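PDB 3HLY: flavodoxin-like domain from Synechococcus elongatus PCC 6301, which probably binds flavin mononucleotide and serves as an electron-carrying module of a larger flavoprotein. Local coordinates for residues 23-26 with 31-34; 43-48 with 69-74; 85-90 with 96-101; 115-120 with 129-134. All coordinates share one frame; numbering follows the deposited sequence.

How the contacts relate
The four contacts follow one another along the chain and belong to a single flavodoxin-like fold, a five-stranded parallel sheet with strand order 2-1-3-4-5 between helices. Contact 1 packs helix 14-27 on edge strand 32-36, and contact 3 packs helix 98-107 on strand 84-88; their centres lie about 19 Å apart, on opposite sides of the chain's centre. Contact 2 joins helices 42-51 and 66-78, and touches contact 1 through Ala48 and Glu33. Contacts 3 and 4 are the nearest pair, centres about 11 Å apart, linked by probable backbone hydrogen bonds between Ile117 and both Leu87 and Asp89. Together they fix helices around the sheet whose carboxyl end, in flavodoxins, holds the flavin.

Contact 1: residues 23-26 with 31-34; sequences RGLV and AVEM
Val32 meets the helix through one methyl group, CG2, which settles into the angle between two consecutive helical residues. Leu25 offers its CB at 3.7 Å from Val32 CG2, and Val26 offers its CG1 at 3.6 Å from the same Val32 methyl. The two helical atoms are themselves 5.1 Å apart, Leu25 CB to Val26 CG1, so the methyl is touched from two directions roughly at right angles. Val26 and Val32 also cross at about a right angle, branch against branch. No hydrogen bond runs between residues 23-26 and 31-34; the contact is purely apolar and small, about 123 Å² in all.

The rotation of Val32 explains which branch does the work. With CG1 swung opposite its backbone N (chi1 -179°), CG2 falls beside that N and is presented to the helix. On the other side, Val26 holds CG1 beside its own backbone N at chi1 -65°, and it is this branch that reaches the strand. Leu25 contributes the root of its side chain here, while its side chain also packs on Val3 and Ile5 of strand 3-7, the neighbour of 32-36 in the sheet. Its carbonyl O takes a hydrogen bond from Thr28 OG1, close to the end of the helix.

Helix 14-27 and strand 32-36 are the last two elements of the beta-alpha-beta unit that starts with strand 3-7. Ala31 and Glu33 pair with that strand through backbone hydrogen bonds, Val32 also touches Ile5, and Gly24 packs against Glu132 of helix 125-144 on the same face of the sheet.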
loop_
_atom_site.group_PDB
_atom_site.type_symbol
_atom_site.label_atom_id
_atom_site.label_comp_id
_atom_site.label_asym_id
_atom_site.label_seq_id
_atom_site.Cartn_x
_atom_site.Cartn_y
_atom_site.Cartn_z
ATOM N N ARG A 23 -10.045 -5.183 -4.026
ATOM C CA ARG A 23 -11.410 -5.414 -4.519
ATOM C C ARG A 23 -12.134 -4.079 -4.723
ATOM O O ARG A 23 -12.827 -3.870 -5.723
ATOM C CB ARG A 23 -12.205 -6.258 -3.504
ATOM C CG ARG A 23 -12.662 -7.602 -3.996
ATOM C CD ARG A 23 -13.288 -8.402 -2.851
ATOM N NE ARG A 23 -12.425 -8.372 -1.672
ATOM C CZ ARG A 23 -12.564 -9.148 -0.604
ATOM N NH1 ARG A 23 -13.543 -10.044 -0.544
ATOM N NH2 ARG A 23 -11.726 -9.019 0.414
ATOM N N GLY A 24 -11.993 -3.186 -3.753
ATOM C CA GLY A 24 -12.645 -1.898 -3.847
ATOM C C GLY A 24 -12.127 -1.150 -5.059
ATOM O O GLY A 24 -12.892 -0.542 -5.797
ATOM N N LEU A 25 -10.814 -1.222 -5.257
ATOM C CA LEU A 25 -10.145 -0.566 -6.360
ATOM C C LEU A 25 -10.502 -1.045 -7.759
ATOM O O LEU A 25 -10.652 -0.218 -8.655
ATOM C CB LEU A 25 -8.636 -0.675 -6.179
ATOM C CG LEU A 25 -8.018 0.444 -5.364
ATOM C CD1 LEU A 25 -6.563 0.112 -5.056
ATOM C CD2 LEU A 25 -8.153 1.756 -6.157
ATOM N N VAL A 26 -10.604 -2.359 -7.972
ATOM C CA VAL A 26 -10.920 -2.857 -9.315
ATOM C C VAL A 26 -12.363 -2.594 -9.722
ATOM O O VAL A 26 -12.637 -2.396 -10.891
ATOM C CB VAL A 26 -10.611 -4.387 -9.490
ATOM C CG1 VAL A 26 -9.133 -4.627 -9.371
ATOM C CG2 VAL A 26 -11.385 -5.206 -8.473
ATOM N N ALA A 31 -6.700 -0.304 -12.699
ATOM C CA ALA A 31 -5.885 -1.516 -12.851
ATOM C C ALA A 31 -4.984 -1.648 -11.631
ATOM O O ALA A 31 -4.154 -0.783 -11.375
ATOM C CB ALA A 31 -5.023 -1.441 -14.107
ATOM N N VAL A 32 -5.133 -2.742 -10.893
ATOM C CA VAL A 32 -4.328 -2.938 -9.702
ATOM C C VAL A 32 -3.149 -3.877 -9.897
ATOM O O VAL A 32 -3.300 -4.994 -10.398
ATOM C CB VAL A 32 -5.192 -3.478 -8.568
ATOM C CG1 VAL A 32 -4.356 -3.649 -7.312
ATOM C CG2 VAL A 32 -6.360 -2.534 -8.348
ATOM N N GLU A 33 -1.970 -3.427 -9.498
ATOM C CA GLU A 33 -0.797 -4.271 -9.628
ATOM C C GLU A 33 -0.310 -4.668 -8.242
ATOM O O GLU A 33 0.119 -3.831 -7.452
ATOM C CB GLU A 33 0.289 -3.538 -10.422
ATOM C CG GLU A 33 1.525 -4.362 -10.712
ATOM C CD GLU A 33 2.302 -3.829 -11.904
ATOM O OE1 GLU A 33 2.609 -2.616 -11.938
ATOM O OE2 GLU A 33 2.613 -4.629 -12.812
HETATM N N MSE A 34 -0.404 -5.961 -7.952
HETATM C CA MSE A 34 -0.005 -6.500 -6.662
HETATM C C MSE A 34 1.420 -7.028 -6.720
HETATM O O MSE A 34 1.827 -7.653 -7.692
HETATM C CB MSE A 34 -0.948 -7.623 -6.265
HETATM C CG MSE A 34 -2.374 -7.324 -6.644
HETATM SE SE MSE A 34 -3.570 -7.842 -5.254
HETATM C CE MSE A 34 -3.255 -6.384 -4.034
#

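Contact 2: residues 43-48 with 69-74; sequences QELIEA and ATALST
Helical segments 43-48 and 69-74 run nearly side by side, their axes 10.1 Å apart at closest approach and crossing at -29°. Thr74 sits at the centre of the interface and is met by two neighbouring residues, Leu45 and Ile46. Its methyl CG2 lies across the Ile46 side chain at about a right angle, 3.3 Å from Ile46 CG1, a tight fit for two carbons. Leu45, with CG opposite its backbone N (chi1 180°), stretches over to the other helix and lays CD2 3.9 Å from Thr74 CB. That same Leu45 methyl also comes within 3.6 Å of the carbonyl oxygen of Ala71 and more loosely approaches the Ala71 methyl.

Thr74 keeps its polar arm within its own helix: OG1 donates to Thr70 O at 2.5 Å, from the opposite face of that carbonyl to the Thr74 N-H. This bond, short as modelled, probably helps to hold the rotation (chi1 -55°) that turns CG2 to Ile46. A glycine in its place would probably open a gap beside Leu45 CD2 and Ile46 CG1, and leave Thr70 O with only the backbone donor of this pair.

Beneath the helix pair lies the edge of the sheet. Leu45 packs on Val35 and Ala48 on Glu33 of strand 32-36, Ala71 touches Leu37 in the loop after it, and Leu72 turns from helix 42-51 toward Pro60 and Glu96.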
loop_
_atom_site.group_PDB
_atom_site.type_symbol
_atom_site.label_atom_id
_atom_site.label_comp_id
_atom_site.label_asym_id
_atom_site.label_seq_id
_atom_site.Cartn_x
_atom_site.Cartn_y
_atom_site.Cartn_z
ATOM N N GLN A 43 14.010 -4.439 -10.176
ATOM C CA GLN A 43 13.988 -3.723 -11.451
ATOM C C GLN A 43 12.584 -3.433 -11.979
ATOM O O GLN A 43 12.314 -2.348 -12.495
ATOM C CB GLN A 43 14.789 -4.505 -12.494
ATOM N N GLU A 44 11.692 -4.407 -11.869
ATOM C CA GLU A 44 10.331 -4.210 -12.331
ATOM C C GLU A 44 9.571 -3.374 -11.308
ATOM O O GLU A 44 8.773 -2.505 -11.675
ATOM C CB GLU A 44 9.645 -5.558 -12.548
ATOM C CG GLU A 44 9.761 -6.521 -11.384
ATOM C CD GLU A 44 9.148 -7.874 -11.700
ATOM O OE1 GLU A 44 9.192 -8.777 -10.832
ATOM O OE2 GLU A 44 8.620 -8.029 -12.826
ATOM N N LEU A 45 9.827 -3.636 -10.026
ATOM C CA LEU A 45 9.184 -2.890 -8.952
ATOM C C LEU A 45 9.358 -1.408 -9.265
ATOM O O LEU A 45 8.400 -0.640 -9.219
ATOM C CB LEU A 45 9.832 -3.235 -7.609
ATOM C CG LEU A 45 9.314 -2.553 -6.339
ATOM C CD1 LEU A 45 7.864 -2.940 -6.083
ATOM C CD2 LEU A 45 10.175 -2.960 -5.161
ATOM N N ILE A 46 10.582 -1.024 -9.623
ATOM C CA ILE A 46 10.898 0.365 -9.956
ATOM C C ILE A 46 9.974 0.953 -11.023
ATOM O O ILE A 46 9.403 2.033 -10.848
ATOM C CB ILE A 46 12.355 0.496 -10.462
ATOM C CG1 ILE A 46 13.327 0.089 -9.355
ATOM C CG2 ILE A 46 12.632 1.928 -10.894
ATOM C CD1 ILE A 46 14.785 0.125 -9.774
ATOM N N GLU A 47 9.842 0.254 -12.143
ATOM C CA GLU A 47 8.987 0.741 -13.218
ATOM C C GLU A 47 7.533 0.741 -12.746
ATOM O O GLU A 47 6.775 1.670 -13.035
ATOM C CB GLU A 47 9.171 -0.125 -14.474
ATOM C CG GLU A 47 10.543 0.060 -15.136
ATOM C CD GLU A 47 10.745 -0.807 -16.377
ATOM O OE1 GLU A 47 10.721 -2.052 -16.252
ATOM O OE2 GLU A 47 10.930 -0.242 -17.481
ATOM N N ALA A 48 7.165 -0.294 -12.001
ATOM C CA ALA A 48 5.818 -0.406 -11.468
ATOM C C ALA A 48 5.482 0.800 -10.590
ATOM O O ALA A 48 4.397 1.353 -10.678
ATOM C CB ALA A 48 5.681 -1.689 -10.659
ATOM N N ALA A 69 13.735 -5.129 2.769
ATOM C CA ALA A 69 14.279 -3.819 3.096
ATOM C C ALA A 69 14.697 -3.208 1.773
ATOM O O ALA A 69 14.577 -1.999 1.552
ATOM C CB ALA A 69 15.485 -3.946 4.010
ATOM N N THR A 70 15.200 -4.062 0.889
ATOM C CA THR A 70 15.632 -3.619 -0.430
ATOM C C THR A 70 14.389 -3.214 -1.223
ATOM O O THR A 70 14.390 -2.230 -1.963
ATOM C CB THR A 70 16.352 -4.754 -1.185
ATOM O OG1 THR A 70 17.408 -5.272 -0.371
ATOM C CG2 THR A 70 16.936 -4.240 -2.483
ATOM N N ALA A 71 13.332 -4.004 -1.072
ATOM C CA ALA A 71 12.075 -3.726 -1.749
ATOM C C ALA A 71 11.542 -2.387 -1.223
ATOM O O ALA A 71 11.191 -1.493 -1.993
ATOM C CB ALA A 71 11.073 -4.848 -1.459
ATOM N N LEU A 72 11.517 -2.257 0.101
ATOM C CA LEU A 72 11.026 -1.050 0.750
ATOM C C LEU A 72 11.805 0.171 0.267
ATOM O O LEU A 72 11.212 1.159 -0.168
ATOM C CB LEU A 72 11.150 -1.189 2.266
ATOM C CG LEU A 72 10.047 -0.534 3.097
ATOM C CD1 LEU A 72 8.721 -1.245 2.834
ATOM C CD2 LEU A 72 10.403 -0.606 4.582
ATOM N N SER A 73 13.136 0.090 0.329
ATOM C CA SER A 73 13.996 1.190 -0.105
ATOM C C SER A 73 13.760 1.544 -1.568
ATOM O O SER A 73 13.842 2.711 -1.962
ATOM C CB SER A 73 15.467 0.820 0.088
ATOM O OG SER A 73 15.778 0.666 1.465
ATOM N N THR A 74 13.461 0.532 -2.376
ATOM C CA THR A 74 13.226 0.759 -3.789
ATOM C C THR A 74 11.943 1.558 -4.045
ATOM O O THR A 74 11.853 2.304 -5.026
ATOM C CB THR A 74 13.155 -0.571 -4.555
ATOM O OG1 THR A 74 14.349 -1.327 -4.305
ATOM C CG2 THR A 74 13.030 -0.311 -6.045
#

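Contact 3: residues 85-90 with 96-101; sequences IGLFDS and EPIDAL
Leu87 and Ile98 carry the apolar part of this contact, each burying about the same surface against the opposing segment. Leu87 points its CD1 methyl at the first turn of helix 98-107, where it lies 4.0 Å from Leu101 CB and 3.9 Å from the carbonyl oxygen of Ile98. The Leu87 and Leu101 side chains cross obliquely, and only the base of Leu101 takes part because its outer end leads elsewhere. A looser approach links Leu87 CD1 with Ile98 CG2.

The second kind of contact is methyl on backbone. Ile98 is extended through chi2 (179°), which carries CD1 out over a face of the Phe88-Asp89 peptide, 3.8 Å from Asp89 N. The same methyl stands 4.1 Å from Asp89 CB. Phe88 itself turns its ring to the other face of the sheet, onto Leu17 and Ile21 of helix 14-27.

Polar groups are settled within their own surroundings. Asp89 OD2 accepts from Tyr91 N, an Asx turn at the point where the chain leaves the strand, and Asp89 N probably bonds to Ile117 O. At the helix start Pro97 takes the N-cap position, its carbonyl receiving weak bonds from Ala100 N and Leu101 N.

With no hydrogen bond between the segments, the first turn of helix 98-107 is held on the strand by van der Waals contacts, methyl on methyl and methyl on backbone, in the strand-to-helix half of a beta-alpha-beta unit. The Asx turn shapes the exit of strand 84-88 into a loop which, by analogy with flavodoxins, probably lies near the flavin site.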
loop_
_atom_site.group_PDB
_atom_site.type_symbol
_atom_site.label_atom_id
_atom_site.label_comp_id
_atom_site.label_asym_id
_atom_site.label_seq_id
_atom_site.Cartn_x
_atom_site.Cartn_y
_atom_site.Cartn_z
ATOM N N ILE A 85 -0.505 8.008 -1.556
ATOM C CA ILE A 85 -0.037 6.907 -0.744
ATOM C C ILE A 85 -1.166 6.438 0.172
ATOM O O ILE A 85 -1.756 7.237 0.904
ATOM C CB ILE A 85 1.175 7.325 0.131
ATOM C CG1 ILE A 85 1.581 6.165 1.044
ATOM C CG2 ILE A 85 0.845 8.560 0.958
ATOM C CD1 ILE A 85 2.119 4.977 0.292
ATOM N N GLY A 86 -1.492 5.158 0.074
ATOM C CA GLY A 86 -2.518 4.582 0.926
ATOM C C GLY A 86 -1.788 3.649 1.866
ATOM O O GLY A 86 -1.095 2.739 1.420
ATOM N N LEU A 87 -1.913 3.880 3.164
ATOM C CA LEU A 87 -1.253 3.035 4.145
ATOM C C LEU A 87 -2.275 2.232 4.960
ATOM O O LEU A 87 -3.370 2.709 5.236
ATOM C CB LEU A 87 -0.411 3.908 5.081
ATOM C CG LEU A 87 0.781 4.593 4.404
ATOM C CD1 LEU A 87 1.430 5.593 5.347
ATOM C CD2 LEU A 87 1.795 3.536 3.965
ATOM N N PHE A 88 -1.916 1.003 5.306
ATOM C CA PHE A 88 -2.767 0.152 6.134
ATOM C C PHE A 88 -1.891 -0.675 7.065
ATOM O O PHE A 88 -0.854 -1.204 6.663
ATOM C CB PHE A 88 -3.670 -0.753 5.282
ATOM C CG PHE A 88 -2.962 -1.888 4.581
ATOM C CD1 PHE A 88 -2.726 -3.091 5.233
ATOM C CD2 PHE A 88 -2.618 -1.784 3.231
ATOM C CE1 PHE A 88 -2.168 -4.183 4.551
ATOM C CE2 PHE A 88 -2.057 -2.871 2.536
ATOM C CZ PHE A 88 -1.835 -4.072 3.194
ATOM N N ASP A 89 -2.295 -0.756 8.325
ATOM C CA ASP A 89 -1.541 -1.530 9.297
ATOM C C ASP A 89 -1.800 -3.010 9.026
ATOM O O ASP A 89 -2.949 -3.449 8.994
ATOM C CB ASP A 89 -1.984 -1.154 10.708
ATOM C CG ASP A 89 -1.083 -1.736 11.773
ATOM O OD1 ASP A 89 -1.077 -1.189 12.899
ATOM O OD2 ASP A 89 -0.387 -2.739 11.490
ATOM N N SER A 90 -0.730 -3.772 8.823
ATOM C CA SER A 90 -0.850 -5.195 8.541
ATOM C C SER A 90 -1.134 -6.064 9.770
ATOM O O SER A 90 -1.521 -7.231 9.635
ATOM C CB SER A 90 0.417 -5.683 7.847
ATOM O OG SER A 90 1.555 -5.441 8.648
ATOM N N GLU A 96 6.739 -1.568 11.528
ATOM C CA GLU A 96 6.895 -0.121 11.491
ATOM C C GLU A 96 5.557 0.587 11.664
ATOM O O GLU A 96 4.546 0.169 11.102
ATOM C CB GLU A 96 7.505 0.315 10.156
ATOM C CG GLU A 96 8.954 0.744 10.230
ATOM C CD GLU A 96 9.340 1.648 9.073
ATOM O OE1 GLU A 96 9.171 1.230 7.902
ATOM O OE2 GLU A 96 9.809 2.779 9.337
ATOM N N PRO A 97 5.536 1.676 12.442
ATOM C CA PRO A 97 4.314 2.452 12.689
ATOM C C PRO A 97 3.830 3.185 11.432
ATOM O O PRO A 97 4.638 3.699 10.658
ATOM C CB PRO A 97 4.740 3.437 13.783
ATOM C CG PRO A 97 5.923 2.763 14.439
ATOM C CD PRO A 97 6.650 2.171 13.270
ATOM N N ILE A 98 2.518 3.242 11.237
ATOM C CA ILE A 98 1.951 3.931 10.076
ATOM C C ILE A 98 2.509 5.345 9.951
ATOM O O ILE A 98 2.964 5.754 8.887
ATOM C CB ILE A 98 0.392 4.003 10.172
ATOM C CG1 ILE A 98 -0.223 2.776 9.498
ATOM C CG2 ILE A 98 -0.129 5.281 9.531
ATOM C CD1 ILE A 98 -1.722 2.741 9.558
ATOM N N ASP A 99 2.489 6.078 11.058
ATOM C CA ASP A 99 2.961 7.457 11.104
ATOM C C ASP A 99 4.365 7.659 10.524
ATOM O O ASP A 99 4.613 8.633 9.808
ATOM C CB ASP A 99 2.911 7.950 12.547
ATOM C CG ASP A 99 1.600 7.596 13.240
ATOM O OD1 ASP A 99 0.791 8.512 13.496
ATOM O OD2 ASP A 99 1.372 6.393 13.521
ATOM N N ALA A 100 5.280 6.739 10.830
ATOM C CA ALA A 100 6.652 6.827 10.341
ATOM C C ALA A 100 6.708 6.772 8.810
ATOM O O ALA A 100 7.384 7.588 8.181
ATOM C CB ALA A 100 7.493 5.695 10.939
ATOM N N LEU A 101 6.005 5.805 8.222
ATOM C CA LEU A 101 5.961 5.662 6.772
ATOM C C LEU A 101 5.306 6.890 6.179
ATOM O O LEU A 101 5.802 7.456 5.216
ATOM C CB LEU A 101 5.142 4.436 6.353
ATOM C CG LEU A 101 5.722 3.036 6.543
ATOM C CD1 LEU A 101 7.022 2.910 5.762
ATOM C CD2 LEU A 101 5.959 2.785 8.019
#

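Contact 4: residues 115-120 with 129-134; sequences PPIRVK and QQCEES
The flat carboxamide of Gln130 meets segment 115-120 through a water: the water donates to Gln130 OE1 at 2.7 Å, tilted well out of the amide plane, and to Arg118 O at 3.1 Å. The backbone carbonyl of Gln130 is also used from both faces, one taking Ser134 N-H and the other Ser134 OG, which donates at 2.7 Å with a 34° tilt from the carbonyl plane.

Direct contact falls to Ile117. Its CG1 branch lies beside the backbone N (chi1 -62°) and sends CD1 onto the helix between Cys131 and Ser134, 3.9 Å from Cys131 CA and 3.5 Å from Ser134 OG. Cys131 SG flanks the same methyl at 4.1 Å. Ser134 OG thus has an apolar neighbour, yet its polar needs are met: besides giving its proton to Gln130 O, it accepts from a second water at 2.9 Å, which also donates to Pro115 O. An alanine here is likely to leave that water held by Pro115 O without its helical mate and to strip Gln130 O of its second donor.

The loop runs alongside the end of strand 84-88, where Ile117 bonds by backbone to Leu87, and the Ile117 side chain reaches Ile21. Cys131 packs on Leu17, Ala20 and Ile21 of helix 14-27, so helix 125-144 lies against both that helix and the loop, while Pro116 and Arg118 turn to Ile98 of helix 98-107.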
loop_
_atom_site.group_PDB
_atom_site.type_symbol
_atom_site.label_atom_id
_atom_site.label_comp_id
_atom_site.label_asym_id
_atom_site.label_seq_id
_atom_site.Cartn_x
_atom_site.Cartn_y
_atom_site.Cartn_z
ATOM N N PRO A 115 -7.684 7.907 4.159
ATOM C CA PRO A 115 -7.158 7.956 5.534
ATOM C C PRO A 115 -6.469 6.644 5.923
ATOM O O PRO A 115 -6.986 5.552 5.667
ATOM C CB PRO A 115 -8.407 8.218 6.388
ATOM C CG PRO A 115 -9.291 9.023 5.462
ATOM C CD PRO A 115 -9.101 8.314 4.111
ATOM N N PRO A 116 -5.297 6.734 6.565
ATOM C CA PRO A 116 -4.599 5.512 6.961
ATOM C C PRO A 116 -5.550 4.508 7.628
ATOM O O PRO A 116 -6.360 4.884 8.466
ATOM C CB PRO A 116 -3.529 6.035 7.916
ATOM C CG PRO A 116 -3.161 7.367 7.284
ATOM C CD PRO A 116 -4.531 7.938 6.949
ATOM N N ILE A 117 -5.453 3.234 7.256
ATOM C CA ILE A 117 -6.319 2.222 7.844
ATOM C C ILE A 117 -5.622 1.597 9.051
ATOM O O ILE A 117 -4.816 0.682 8.909
ATOM C CB ILE A 117 -6.658 1.133 6.826
ATOM C CG1 ILE A 117 -7.422 1.752 5.653
ATOM C CG2 ILE A 117 -7.482 0.033 7.493
ATOM C CD1 ILE A 117 -7.473 0.841 4.414
ATOM N N ARG A 118 -5.963 2.089 10.236
ATOM C CA ARG A 118 -5.357 1.630 11.482
ATOM C C ARG A 118 -6.030 0.419 12.134
ATOM O O ARG A 118 -7.104 0.533 12.711
ATOM C CB ARG A 118 -5.334 2.796 12.466
ATOM C CG ARG A 118 -4.717 4.058 11.876
ATOM C CD ARG A 118 -4.698 5.223 12.847
ATOM N NE ARG A 118 -4.179 6.427 12.203
ATOM C CZ ARG A 118 -2.893 6.758 12.127
ATOM N NH1 ARG A 118 -2.534 7.872 11.506
ATOM N NH2 ARG A 118 -1.966 6.000 12.687
ATOM N N VAL A 119 -5.392 -0.741 12.051
ATOM C CA VAL A 119 -5.946 -1.937 12.666
ATOM C C VAL A 119 -5.166 -2.254 13.946
ATOM O O VAL A 119 -3.953 -2.468 13.915
ATOM C CB VAL A 119 -5.895 -3.146 11.699
ATOM C CG1 VAL A 119 -6.653 -2.816 10.426
ATOM C CG2 VAL A 119 -4.463 -3.503 11.375
ATOM N N LYS A 120 -5.873 -2.260 15.074
ATOM C CA LYS A 120 -5.261 -2.523 16.375
ATOM C C LYS A 120 -5.905 -3.735 17.030
ATOM O O LYS A 120 -6.147 -3.751 18.240
ATOM C CB LYS A 120 -5.413 -1.295 17.280
ATOM N N GLN A 129 -14.523 -3.948 5.405
ATOM C CA GLN A 129 -15.438 -3.091 4.657
ATOM C C GLN A 129 -14.767 -1.742 4.450
ATOM O O GLN A 129 -14.915 -1.128 3.398
ATOM C CB GLN A 129 -16.755 -2.885 5.411
ATOM C CG GLN A 129 -17.763 -2.008 4.671
ATOM C CD GLN A 129 -18.174 -2.590 3.319
ATOM O OE1 GLN A 129 -18.770 -3.670 3.246
ATOM N NE2 GLN A 129 -17.851 -1.877 2.242
ATOM N N GLN A 130 -14.032 -1.286 5.463
ATOM C CA GLN A 130 -13.327 -0.015 5.391
ATOM C C GLN A 130 -12.188 -0.082 4.351
ATOM O O GLN A 130 -11.926 0.891 3.639
ATOM C CB GLN A 130 -12.782 0.357 6.770
ATOM C CG GLN A 130 -12.103 1.716 6.814
ATOM C CD GLN A 130 -11.524 2.019 8.174
ATOM O OE1 GLN A 130 -11.602 1.191 9.094
ATOM N NE2 GLN A 130 -10.928 3.203 8.319
ATOM N N CYS A 131 -11.490 -1.209 4.291
ATOM C CA CYS A 131 -10.454 -1.408 3.271
ATOM C C CYS A 131 -11.092 -1.327 1.871
ATOM O O CYS A 131 -10.555 -0.682 0.956
ATOM C CB CYS A 131 -9.842 -2.796 3.391
ATOM S SG CYS A 131 -8.731 -3.014 4.761
ATOM N N GLU A 132 -12.217 -2.018 1.698
ATOM C CA GLU A 132 -12.897 -2.022 0.406
ATOM C C GLU A 132 -13.375 -0.627 0.058
ATOM O O GLU A 132 -13.246 -0.188 -1.084
ATOM C CB GLU A 132 -14.089 -2.976 0.411
ATOM C CG GLU A 132 -14.760 -3.111 -0.938
ATOM C CD GLU A 132 -15.853 -4.168 -0.931
ATOM O OE1 GLU A 132 -17.037 -3.797 -1.093
ATOM O OE2 GLU A 132 -15.521 -5.364 -0.754
ATOM N N GLU A 133 -13.923 0.074 1.046
ATOM C CA GLU A 133 -14.401 1.429 0.806
ATOM C C GLU A 133 -13.240 2.372 0.498
ATOM O O GLU A 133 -13.385 3.285 -0.300
ATOM C CB GLU A 133 -15.170 1.971 2.017
ATOM C CG GLU A 133 -15.859 3.288 1.707
ATOM C CD GLU A 133 -16.960 3.125 0.662
ATOM O OE1 GLU A 133 -17.213 4.081 -0.100
ATOM O OE2 GLU A 133 -17.580 2.040 0.612
ATOM N N SER A 134 -12.093 2.151 1.136
ATOM C CA SER A 134 -10.923 2.987 0.893
ATOM C C SER A 134 -10.459 2.795 -0.546
ATOM O O SER A 134 -10.049 3.763 -1.198
ATOM C CB SER A 134 -9.770 2.616 1.845
ATOM O OG SER A 134 -10.133 2.806 3.192
HETATM O O HOH W 1 -9.485 5.114 4.810
HETATM O O HOH W 2 -9.540 0.957 10.844
#